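PDB 1K0A: transcriptional regulator URE2 from Saccharomyces cerevisiae, which represses genes for nitrogen utilisation by holding GATA transcriptional activators in the cytoplasm, and reduces peroxide with glutathione. Local coordinates for residues Ala28-Lys33 with Val220-Val225; Val34-Ser39 with Lys255-Glu260; Val63-Asn68 with Asn81-Glu86. All blocks are in the same frame, centred on the assembly; numbering follows the deposited sequence.

Interaction 1 of 3, residues Ala28-Lys33 with Val220-Val225; sequences APNGFK and VPWNNV. With GTX (S-hexylglutathione), chain C.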
loop_
_atom_site.group_PDB
_atom_site.type_symbol
_atom_site.label_atom_id
_atom_site.label_comp_id
_atom_site.label_asym_id
_atom_site.label_seq_id
_atom_site.Cartn_x
_atom_site.Cartn_y
_atom_site.Cartn_z
ATOM N N ALA A 28 -1.630 16.638 5.287
ATOM C CA ALA A 28 -1.361 15.299 4.771
ATOM C C ALA A 28 -1.112 14.309 5.893
ATOM O O ALA A 28 0.001 14.213 6.407
ATOM C CB ALA A 28 -0.162 15.335 3.833
ATOM N N PRO A 29 -2.149 13.559 6.300
ATOM C CA PRO A 29 -1.938 12.591 7.380
ATOM C C PRO A 29 -0.808 11.639 6.993
ATOM O O PRO A 29 0.061 11.331 7.810
ATOM C CB PRO A 29 -3.295 11.891 7.484
ATOM C CG PRO A 29 -4.257 12.962 7.047
ATOM C CD PRO A 29 -3.555 13.557 5.858
ATOM N N ASN A 30 -0.829 11.191 5.739
ATOM C CA ASN A 30 0.187 10.286 5.215
ATOM C C ASN A 30 1.571 10.857 5.466
ATOM O O ASN A 30 2.509 10.126 5.764
ATOM C CB ASN A 30 -0.028 10.070 3.717
ATOM C CG ASN A 30 -1.054 8.989 3.423
ATOM O OD1 ASN A 30 -1.830 9.103 2.480
ATOM N ND2 ASN A 30 -1.051 7.926 4.224
ATOM N N GLY A 31 1.689 12.174 5.348
ATOM C CA GLY A 31 2.962 12.819 5.595
ATOM C C GLY A 31 3.331 12.777 7.068
ATOM O O GLY A 31 4.481 12.537 7.429
ATOM N N PHE A 32 2.357 13.014 7.935
ATOM C CA PHE A 32 2.635 12.987 9.364
ATOM C C PHE A 32 2.932 11.567 9.834
ATOM O O PHE A 32 3.626 11.354 10.831
ATOM C CB PHE A 32 1.466 13.617 10.121
ATOM C CG PHE A 32 1.419 15.116 9.986
ATOM C CD1 PHE A 32 2.017 15.935 10.944
ATOM C CD2 PHE A 32 0.881 15.707 8.844
ATOM C CE1 PHE A 32 2.087 17.312 10.765
ATOM C CE2 PHE A 32 0.948 17.088 8.653
ATOM C CZ PHE A 32 1.553 17.891 9.616
ATOM N N LYS A 33 2.430 10.594 9.090
ATOM C CA LYS A 33 2.666 9.197 9.414
ATOM C C LYS A 33 4.183 8.957 9.395
ATOM O O LYS A 33 4.747 8.355 10.307
ATOM C CB LYS A 33 1.965 8.315 8.374
ATOM C CG LYS A 33 1.856 6.848 8.749
ATOM C CD LYS A 33 1.016 6.066 7.733
ATOM C CE LYS A 33 1.800 5.782 6.470
ATOM N NZ LYS A 33 1.105 4.816 5.561
ATOM N N VAL A 220 -3.018 6.300 13.404
ATOM C CA VAL A 220 -3.151 7.482 14.248
ATOM C C VAL A 220 -3.507 8.773 13.513
ATOM O O VAL A 220 -4.522 9.403 13.815
ATOM C CB VAL A 220 -1.875 7.739 15.067
ATOM C CG1 VAL A 220 -2.201 8.608 16.260
ATOM C CG2 VAL A 220 -1.279 6.440 15.513
ATOM N N PRO A 221 -2.681 9.180 12.534
ATOM C CA PRO A 221 -2.943 10.411 11.778
ATOM C C PRO A 221 -4.347 10.462 11.195
ATOM O O PRO A 221 -5.063 11.437 11.385
ATOM C CB PRO A 221 -1.873 10.385 10.687
ATOM C CG PRO A 221 -0.758 9.621 11.331
ATOM C CD PRO A 221 -1.496 8.490 12.003
ATOM N N TRP A 222 -4.741 9.410 10.486
ATOM C CA TRP A 222 -6.061 9.379 9.877
ATOM C C TRP A 222 -7.211 9.371 10.891
ATOM O O TRP A 222 -8.264 9.965 10.641
ATOM C CB TRP A 222 -6.164 8.189 8.921
ATOM C CG TRP A 222 -5.239 8.318 7.737
ATOM C CD1 TRP A 222 -3.946 7.874 7.652
ATOM C CD2 TRP A 222 -5.515 8.991 6.497
ATOM N NE1 TRP A 222 -3.404 8.228 6.438
ATOM C CE2 TRP A 222 -4.342 8.914 5.709
ATOM C CE3 TRP A 222 -6.638 9.651 5.977
ATOM C CZ2 TRP A 222 -4.259 9.475 4.423
ATOM C CZ3 TRP A 222 -6.557 10.208 4.698
ATOM C CH2 TRP A 222 -5.373 10.114 3.936
ATOM N N ASN A 223 -7.007 8.714 12.033
ATOM C CA ASN A 223 -8.019 8.664 13.093
ATOM C C ASN A 223 -8.418 10.077 13.529
ATOM O O ASN A 223 -9.540 10.298 13.980
ATOM C CB ASN A 223 -7.483 7.936 14.329
ATOM C CG ASN A 223 -7.245 6.462 14.098
ATOM O OD1 ASN A 223 -6.568 5.813 14.894
ATOM N ND2 ASN A 223 -7.806 5.917 13.022
ATOM N N ASN A 224 -7.496 11.028 13.391
ATOM C CA ASN A 224 -7.742 12.405 13.812
ATOM C C ASN A 224 -8.530 13.284 12.841
ATOM O O ASN A 224 -8.895 14.418 13.180
ATOM C CB ASN A 224 -6.408 13.071 14.165
ATOM C CG ASN A 224 -5.737 12.418 15.370
ATOM O OD1 ASN A 224 -4.533 12.559 15.583
ATOM N ND2 ASN A 224 -6.523 11.703 16.168
ATOM N N VAL A 225 -8.799 12.767 11.644
ATOM C CA VAL A 225 -9.564 13.524 10.660
ATOM C C VAL A 225 -10.890 12.852 10.306
ATOM O O VAL A 225 -11.715 13.452 9.628
ATOM C CB VAL A 225 -8.776 13.735 9.336
ATOM C CG1 VAL A 225 -7.369 14.205 9.636
ATOM C CG2 VAL A 225 -8.769 12.451 8.508
HETATM N N1 GTX C . -0.482 6.214 -1.585
HETATM C CA1 GTX C . 0.182 7.543 -1.171
HETATM C C1 GTX C . 0.984 7.291 0.086
HETATM O O11 GTX C . 2.057 7.903 0.249
HETATM O O12 GTX C . 0.501 6.379 1.002
HETATM C CB1 GTX C . -0.939 8.622 -0.968
HETATM C CG1 GTX C . -0.384 10.026 -0.546
HETATM C CD1 GTX C . -1.428 11.084 -0.706
HETATM O OE1 GTX C . -2.650 10.804 -0.904
HETATM N N2 GTX C . -0.955 12.338 -0.616
HETATM C CA2 GTX C . -1.860 13.485 -0.756
HETATM C C2 GTX C . -1.287 14.472 -1.861
HETATM O O2 GTX C . -0.088 14.600 -2.024
HETATM C CB2 GTX C . -1.915 14.329 0.576
HETATM S SG2 GTX C . -2.537 13.390 1.994
HETATM C C1S GTX C . -4.133 12.648 1.488
HETATM C C2S GTX C . -5.187 13.707 1.184
HETATM C C3S GTX C . -6.619 13.304 1.510
HETATM C C4S GTX C . -7.546 14.299 2.240
HETATM C C5S GTX C . -7.020 14.904 3.571
HETATM C C6S GTX C . -6.884 13.919 4.755
HETATM N N3 GTX C . -2.148 15.117 -2.594
HETATM C CA3 GTX C . -2.624 14.616 -3.893
HETATM C C3 GTX C . -2.606 15.718 -4.892
HETATM O O31 GTX C . -2.958 15.600 -6.107
HETATM O O32 GTX C . -2.175 16.881 -4.395
#

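Interaction 2 of 3, residues Val34-Ser39 with Lys255-Glu260; sequences VAIVLS and KALRGE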
loop_
_atom_site.group_PDB
_atom_site.type_symbol
_atom_site.label_atom_id
_atom_site.label_comp_id
_atom_site.label_asym_id
_atom_site.label_seq_id
_atom_site.Cartn_x
_atom_site.Cartn_y
_atom_site.Cartn_z
ATOM N N VAL A 34 4.845 9.458 8.360
ATOM C CA VAL A 34 6.286 9.286 8.234
ATOM C C VAL A 34 7.031 10.058 9.319
ATOM O O VAL A 34 8.009 9.564 9.890
ATOM C CB VAL A 34 6.778 9.724 6.826
ATOM C CG1 VAL A 34 8.252 9.444 6.683
ATOM C CG2 VAL A 34 6.027 8.971 5.766
ATOM N N ALA A 35 6.568 11.268 9.605
ATOM C CA ALA A 35 7.183 12.106 10.650
ATOM C C ALA A 35 7.108 11.358 11.981
ATOM O O ALA A 35 8.067 11.313 12.736
ATOM C CB ALA A 35 6.450 13.440 10.761
ATOM N N ILE A 36 5.957 10.759 12.253
ATOM C CA ILE A 36 5.766 9.995 13.476
ATOM C C ILE A 36 6.839 8.910 13.578
ATOM O O ILE A 36 7.552 8.810 14.579
ATOM C CB ILE A 36 4.349 9.345 13.497
ATOM C CG1 ILE A 36 3.281 10.434 13.648
ATOM C CG2 ILE A 36 4.237 8.334 14.635
ATOM C CD1 ILE A 36 1.865 9.942 13.423
ATOM N N VAL A 37 6.960 8.108 12.526
ATOM C CA VAL A 37 7.929 7.022 12.498
ATOM C C VAL A 37 9.359 7.535 12.592
ATOM O O VAL A 37 10.185 6.950 13.303
ATOM C CB VAL A 37 7.750 6.182 11.214
ATOM C CG1 VAL A 37 8.764 5.051 11.171
ATOM C CG2 VAL A 37 6.331 5.638 11.160
ATOM N N LEU A 38 9.669 8.609 11.862
ATOM C CA LEU A 38 11.016 9.173 11.940
ATOM C C LEU A 38 11.249 9.554 13.406
ATOM O O LEU A 38 12.306 9.280 13.970
ATOM C CB LEU A 38 11.169 10.429 11.064
ATOM C CG LEU A 38 11.671 10.420 9.609
ATOM C CD1 LEU A 38 12.912 9.561 9.471
ATOM C CD2 LEU A 38 10.610 9.910 8.705
ATOM N N SER A 39 10.254 10.188 14.023
ATOM C CA SER A 39 10.378 10.597 15.424
ATOM C C SER A 39 10.607 9.383 16.314
ATOM O O SER A 39 11.626 9.292 16.995
ATOM C CB SER A 39 9.119 11.335 15.895
ATOM O OG SER A 39 8.941 12.566 15.211
ATOM N N LYS A 255 4.889 15.346 19.157
ATOM C CA LYS A 255 5.953 16.118 18.543
ATOM C C LYS A 255 5.729 16.165 17.030
ATOM O O LYS A 255 5.615 17.244 16.444
ATOM C CB LYS A 255 7.307 15.472 18.856
ATOM C CG LYS A 255 8.444 15.945 17.972
ATOM C CD LYS A 255 9.681 15.085 18.164
ATOM C CE LYS A 255 10.810 15.505 17.229
ATOM N NZ LYS A 255 10.445 15.385 15.788
ATOM N N ALA A 256 5.647 14.992 16.408
ATOM C CA ALA A 256 5.443 14.909 14.966
ATOM C C ALA A 256 4.204 15.683 14.538
ATOM O O ALA A 256 4.233 16.428 13.558
ATOM C CB ALA A 256 5.320 13.450 14.534
ATOM N N LEU A 257 3.117 15.508 15.279
ATOM C CA LEU A 257 1.862 16.178 14.961
ATOM C C LEU A 257 1.909 17.696 15.120
ATOM O O LEU A 257 1.181 18.408 14.431
ATOM C CB LEU A 257 0.732 15.590 15.809
ATOM C CG LEU A 257 0.125 14.255 15.357
ATOM C CD1 LEU A 257 1.205 13.287 14.914
ATOM C CD2 LEU A 257 -0.678 13.663 16.501
ATOM N N ARG A 258 2.753 18.193 16.023
ATOM C CA ARG A 258 2.876 19.637 16.224
ATOM C C ARG A 258 3.655 20.252 15.072
ATOM O O ARG A 258 3.336 21.345 14.609
ATOM C CB ARG A 258 3.602 19.959 17.532
ATOM C CG ARG A 258 2.750 19.872 18.790
ATOM C CD ARG A 258 3.526 20.378 20.005
ATOM N NE ARG A 258 3.229 21.770 20.352
ATOM C CZ ARG A 258 3.321 22.805 19.518
ATOM N NH1 ARG A 258 3.032 24.026 19.945
ATOM N NH2 ARG A 258 3.691 22.630 18.256
ATOM N N GLY A 259 4.683 19.543 14.619
ATOM C CA GLY A 259 5.492 20.034 13.519
ATOM C C GLY A 259 6.981 19.966 13.802
ATOM O O GLY A 259 7.766 20.711 13.209
ATOM N N GLU A 260 7.377 19.076 14.709
ATOM C CA GLU A 260 8.788 18.917 15.059
ATOM C C GLU A 260 9.352 17.664 14.398
ATOM O O GLU A 260 8.768 17.136 13.448
ATOM C CB GLU A 260 8.952 18.819 16.580
ATOM C CG GLU A 260 8.336 19.985 17.359
ATOM C CD GLU A 260 8.394 19.799 18.876
ATOM O OE1 GLU A 260 7.807 20.642 19.590
ATOM O OE2 GLU A 260 9.023 18.821 19.355
#

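Interaction 3 of 3, residues Val63-Asn68 with Asn81-Glu86; sequences VSVNPN and NLSIWE. With GTX (S-hexylglutathione), chain C.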
loop_
_atom_site.group_PDB
_atom_site.type_symbol
_atom_site.label_atom_id
_atom_site.label_comp_id
_atom_site.label_asym_id
_atom_site.label_seq_id
_atom_site.Cartn_x
_atom_site.Cartn_y
_atom_site.Cartn_z
ATOM N N VAL A 63 9.615 15.691 -8.878
ATOM C CA VAL A 63 9.082 14.552 -9.617
ATOM C C VAL A 63 10.160 13.487 -9.813
ATOM O O VAL A 63 9.866 12.362 -10.205
ATOM C CB VAL A 63 8.504 14.986 -10.998
ATOM C CG1 VAL A 63 9.626 15.361 -11.953
ATOM C CG2 VAL A 63 7.674 13.869 -11.587
ATOM N N SER A 64 11.410 13.846 -9.540
ATOM C CA SER A 64 12.520 12.903 -9.666
ATOM C C SER A 64 12.580 12.082 -8.385
ATOM O O SER A 64 12.954 10.907 -8.399
ATOM C CB SER A 64 13.847 13.643 -9.851
ATOM O OG SER A 64 13.817 14.453 -11.009
ATOM N N VAL A 65 12.214 12.729 -7.280
ATOM C CA VAL A 65 12.187 12.103 -5.964
ATOM C C VAL A 65 10.963 11.194 -5.909
ATOM O O VAL A 65 11.042 10.059 -5.441
ATOM C CB VAL A 65 12.107 13.171 -4.856
ATOM C CG1 VAL A 65 11.824 12.518 -3.512
ATOM C CG2 VAL A 65 13.411 13.946 -4.803
ATOM N N ASN A 66 9.833 11.705 -6.390
ATOM C CA ASN A 66 8.598 10.927 -6.447
ATOM C C ASN A 66 7.942 11.113 -7.817
ATOM O O ASN A 66 7.350 12.158 -8.106
ATOM C CB ASN A 66 7.628 11.352 -5.343
ATOM C CG ASN A 66 6.310 10.585 -5.399
ATOM O OD1 ASN A 66 6.204 9.536 -6.036
ATOM N ND2 ASN A 66 5.304 11.105 -4.719
ATOM N N PRO A 67 8.043 10.094 -8.685
ATOM C CA PRO A 67 7.451 10.168 -10.025
ATOM C C PRO A 67 5.940 10.426 -10.015
ATOM O O PRO A 67 5.371 10.873 -11.009
ATOM C CB PRO A 67 7.809 8.813 -10.631
ATOM C CG PRO A 67 7.872 7.907 -9.436
ATOM C CD PRO A 67 8.591 8.750 -8.418
ATOM N N ASN A 68 5.309 10.154 -8.876
ATOM C CA ASN A 68 3.871 10.317 -8.694
ATOM C C ASN A 68 3.455 11.766 -8.404
ATOM O O ASN A 68 2.280 12.130 -8.538
ATOM C CB ASN A 68 3.408 9.423 -7.546
ATOM C CG ASN A 68 1.930 9.143 -7.586
ATOM O OD1 ASN A 68 1.333 8.800 -6.574
ATOM N ND2 ASN A 68 1.330 9.270 -8.761
ATOM N N ASN A 81 21.583 10.157 -1.022
ATOM C CA ASN A 81 20.341 10.815 -1.401
ATOM C C ASN A 81 19.347 9.844 -1.993
ATOM O O ASN A 81 18.666 10.150 -2.980
ATOM C CB ASN A 81 20.591 11.943 -2.405
ATOM C CG ASN A 81 21.232 13.156 -1.770
ATOM O OD1 ASN A 81 21.228 13.309 -0.546
ATOM N ND2 ASN A 81 21.774 14.037 -2.600
ATOM N N LEU A 82 19.274 8.659 -1.398
ATOM C CA LEU A 82 18.325 7.668 -1.852
ATOM C C LEU A 82 16.956 8.321 -1.685
ATOM O O LEU A 82 16.714 9.060 -0.735
ATOM C CB LEU A 82 18.428 6.410 -0.999
ATOM C CG LEU A 82 17.497 5.253 -1.354
ATOM C CD1 LEU A 82 17.641 4.918 -2.834
ATOM C CD2 LEU A 82 17.844 4.045 -0.481
ATOM N N SER A 83 16.067 8.052 -2.623
ATOM C CA SER A 83 14.736 8.630 -2.605
ATOM C C SER A 83 13.686 7.527 -2.450
ATOM O O SER A 83 13.820 6.446 -3.021
ATOM C CB SER A 83 14.520 9.399 -3.916
ATOM O OG SER A 83 13.253 10.014 -3.960
ATOM N N ILE A 84 12.654 7.782 -1.655
ATOM C CA ILE A 84 11.605 6.794 -1.485
ATOM C C ILE A 84 10.263 7.506 -1.495
ATOM O O ILE A 84 10.092 8.516 -0.811
ATOM C CB ILE A 84 11.715 6.011 -0.148
ATOM C CG1 ILE A 84 13.100 5.360 0.010
ATOM C CG2 ILE A 84 10.645 4.931 -0.115
ATOM C CD1 ILE A 84 14.094 6.188 0.830
ATOM N N TRP A 85 9.317 6.999 -2.283
ATOM C CA TRP A 85 7.996 7.605 -2.335
ATOM C C TRP A 85 7.018 6.582 -1.799
ATOM O O TRP A 85 7.405 5.437 -1.589
ATOM C CB TRP A 85 7.625 8.060 -3.758
ATOM C CG TRP A 85 8.012 7.120 -4.848
ATOM C CD1 TRP A 85 9.282 6.758 -5.203
ATOM C CD2 TRP A 85 7.131 6.425 -5.737
ATOM N NE1 TRP A 85 9.246 5.879 -6.256
ATOM C CE2 TRP A 85 7.940 5.654 -6.607
ATOM C CE3 TRP A 85 5.738 6.377 -5.886
ATOM C CZ2 TRP A 85 7.402 4.841 -7.619
ATOM C CZ3 TRP A 85 5.199 5.565 -6.898
ATOM C CH2 TRP A 85 6.037 4.807 -7.750
ATOM N N GLU A 86 5.767 6.993 -1.588
ATOM C CA GLU A 86 4.733 6.139 -1.000
ATOM C C GLU A 86 5.060 5.942 0.494
ATOM O O GLU A 86 6.095 5.365 0.848
ATOM C CB GLU A 86 4.635 4.782 -1.711
ATOM C CG GLU A 86 3.892 4.836 -3.039
ATOM C CD GLU A 86 2.411 5.198 -2.895
ATOM O OE1 GLU A 86 1.923 6.019 -3.701
ATOM O OE2 GLU A 86 1.727 4.659 -1.994
HETATM N N1 GTX C . -0.482 6.214 -1.585
HETATM C CA1 GTX C . 0.182 7.543 -1.171
HETATM C C1 GTX C . 0.984 7.291 0.086
HETATM O O11 GTX C . 2.057 7.903 0.249
HETATM O O12 GTX C . 0.501 6.379 1.002
HETATM C CB1 GTX C . -0.939 8.622 -0.968
HETATM C CG1 GTX C . -0.384 10.026 -0.546
HETATM C CD1 GTX C . -1.428 11.084 -0.706
HETATM O OE1 GTX C . -2.650 10.804 -0.904
HETATM N N2 GTX C . -0.955 12.338 -0.616
HETATM C CA2 GTX C . -1.860 13.485 -0.756
HETATM C C2 GTX C . -1.287 14.472 -1.861
HETATM O O2 GTX C . -0.088 14.600 -2.024
HETATM C CB2 GTX C . -1.915 14.329 0.576
HETATM S SG2 GTX C . -2.537 13.390 1.994
HETATM C C1S GTX C . -4.133 12.648 1.488
HETATM C C2S GTX C . -5.187 13.707 1.184
HETATM C C3S GTX C . -6.619 13.304 1.510
HETATM C C4S GTX C . -7.546 14.299 2.240
HETATM C C5S GTX C . -7.020 14.904 3.571
HETATM C C6S GTX C . -6.884 13.919 4.755
HETATM N N3 GTX C . -2.148 15.117 -2.594
HETATM C CA3 GTX C . -2.624 14.616 -3.893
HETATM C C3 GTX C . -2.606 15.718 -4.892
HETATM O O31 GTX C . -2.958 15.600 -6.107
HETATM O O32 GTX C . -2.175 16.881 -4.395
#

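Interaction 1 of 3, residues Ala28-Lys33 with Val220-Val225
At the domain interface of this glutathione S-transferase fold, beside the S-hexylglutathione site, the first turn of helix 29-41 in the thioredoxin-like N-terminal domain meets the short helix 220-223 of the all-helical C-terminal domain. Two prolines and a tryptophan carry most of it. Pro29 sets its CB over the indole of Trp222: CB of Pro29 sits 3.7 Å from the centroid of the five-membered ring, only 13° off the normal, a CH-pi contact over one face. The same CB touches CB of Pro221 at 3.8 Å, and CG of Pro221 lies 3.9 Å from CA of Lys33, one turn on. With CG of Trp222 anti to its carbonyl carbon (chi1 -65°), the indole reaches past Pro29 to Asn30, a glutathione-binding residue, whose amide meets the indole edge with the two planes 65° apart. The Lys33 chain leads away from helix 220-223, and its NZ is hydrogen-bonded to Ser87 OG, another residue of the glutathione site. Ala28, the N-cap of helix 29-41, borders the ligand sulfur. The hexyl tail ends where Pro29 of one domain and Trp222 of the other both touch it: its terminal C6S lies 3.5 Å from CD of Pro29 and 3.7 Å from CZ3 of Trp222, reaching the indole obliquely.

Interaction 2 of 3, residues Val34-Ser39 with Lys255-Glu260
Ala256 of the C-terminal helix 251-258 points its methyl toward the flank of helix 29-41, and the other side chains arrange themselves round it. CB of Ala256 is 3.6 Å from the backbone N of Ile36, close enough for main chain and methyl to touch, and it also meets CB of Ala35 at 3.9 Å. With only methyls at Ala35 and Ala256 the backbones approach closely, CA of Ile36 lying 5.1 Å from CA of Ala256. The next residue, Leu257, sets its CD1 against Ile36. The two branched chains cross at a slant, CD1 of Ile36 meeting CD1 of Leu257 at 3.7 Å. Ile36 can do this because CG1 stands anti to the carbonyl carbon (chi1 -69°), which sends the longer branch toward the C-terminal helix.

The polar border is formed by Ser39 and Lys255. Ser39 OG folds back on its own helix and donates to Ala35 O at 2.9 Å, coming from above the carbonyl plane, 40° out of it; the backbone N of Ser39 reaches the same oxygen from the opposite face, so Ala35 O is gripped twice. The Lys255 chain is extended up to its last torsion, where it bends and brings NZ toward Ser39 OG, although the position of that amino group is less certain.

Around this pair, strand 45-49 lends Tyr45, which packs on Ala35 and Lys255, while helix 87-102 takes Val34 and Val37 on another side of helix 29-41.

Interaction 3 of 3, residues Val63-Asn68 with Asn81-Glu86
This is a loop-on-strand contact within the thioredoxin-like N-terminal domain: the end of helix 60-65 and the turn after it lie against the edge strand 82-85, at the surface that meets the second subunit. Trp85 is its centrepiece. Pro67 rests on one face of the indole, with CD 3.6 Å from the centroid of the five-membered ring and 9° off the normal, a CH-pi contact, while its CG sits farther toward the rim, 3.6 Å from CZ2 of Trp85. CB of Trp85 already points toward the turn, and chi1 of 41° sets the indole with a face under Pro67.

Asn66 shapes that turn. Its OD1 accepts from the backbone N of Asn68 at 3.0 Å, an Asx turn, with the donor well above the amide plane; ND2 is taken up by Arg70 O. The same OD1 lies 3.1 Å from CB of Trp85, and the amide is tilted 25° from the indole plane. Farther back, Ser83 OG donates to Val65 O at 2.7 Å, joining the helix end to the strand. Trp121 and Phe124 of the second subunit meet Trp85 edge-to-face.

Next to Trp85, Glu86, the N-cap of helix 87-102, accepts a hydrogen bond at OE2 from the ligand amino group N1 at 2.7 Å. A carboxylate here would probably stabilise a protonated amine. Because Glu86 directly follows Trp85, the partner of the ligand's amino group sits beside the residue that meets the second subunit.

From the N terminus, helix 29-41 supplies the first half of two contacts: interaction 1 with its opening turn and interaction 2 with the next turns. The chain then goes through interaction 3, which closes a short loop that contains strand 73-76, entirely within the N-terminal domain and lying within the spans of both long-range contacts. After the C-terminal helices, 220-225 returns to close interaction 1, and 255-260 closes interaction 2 at the very end, so these two cross. They touch where Pro221 CG meets Ile36 CD1, forming one continuous domain interface. Interaction 3 touches neither, but it shares S-hexylglutathione with interaction 1: interaction 1 along its sulfur, hexyl tail and glutamyl chain, interaction 3 through Glu86 at its amino group.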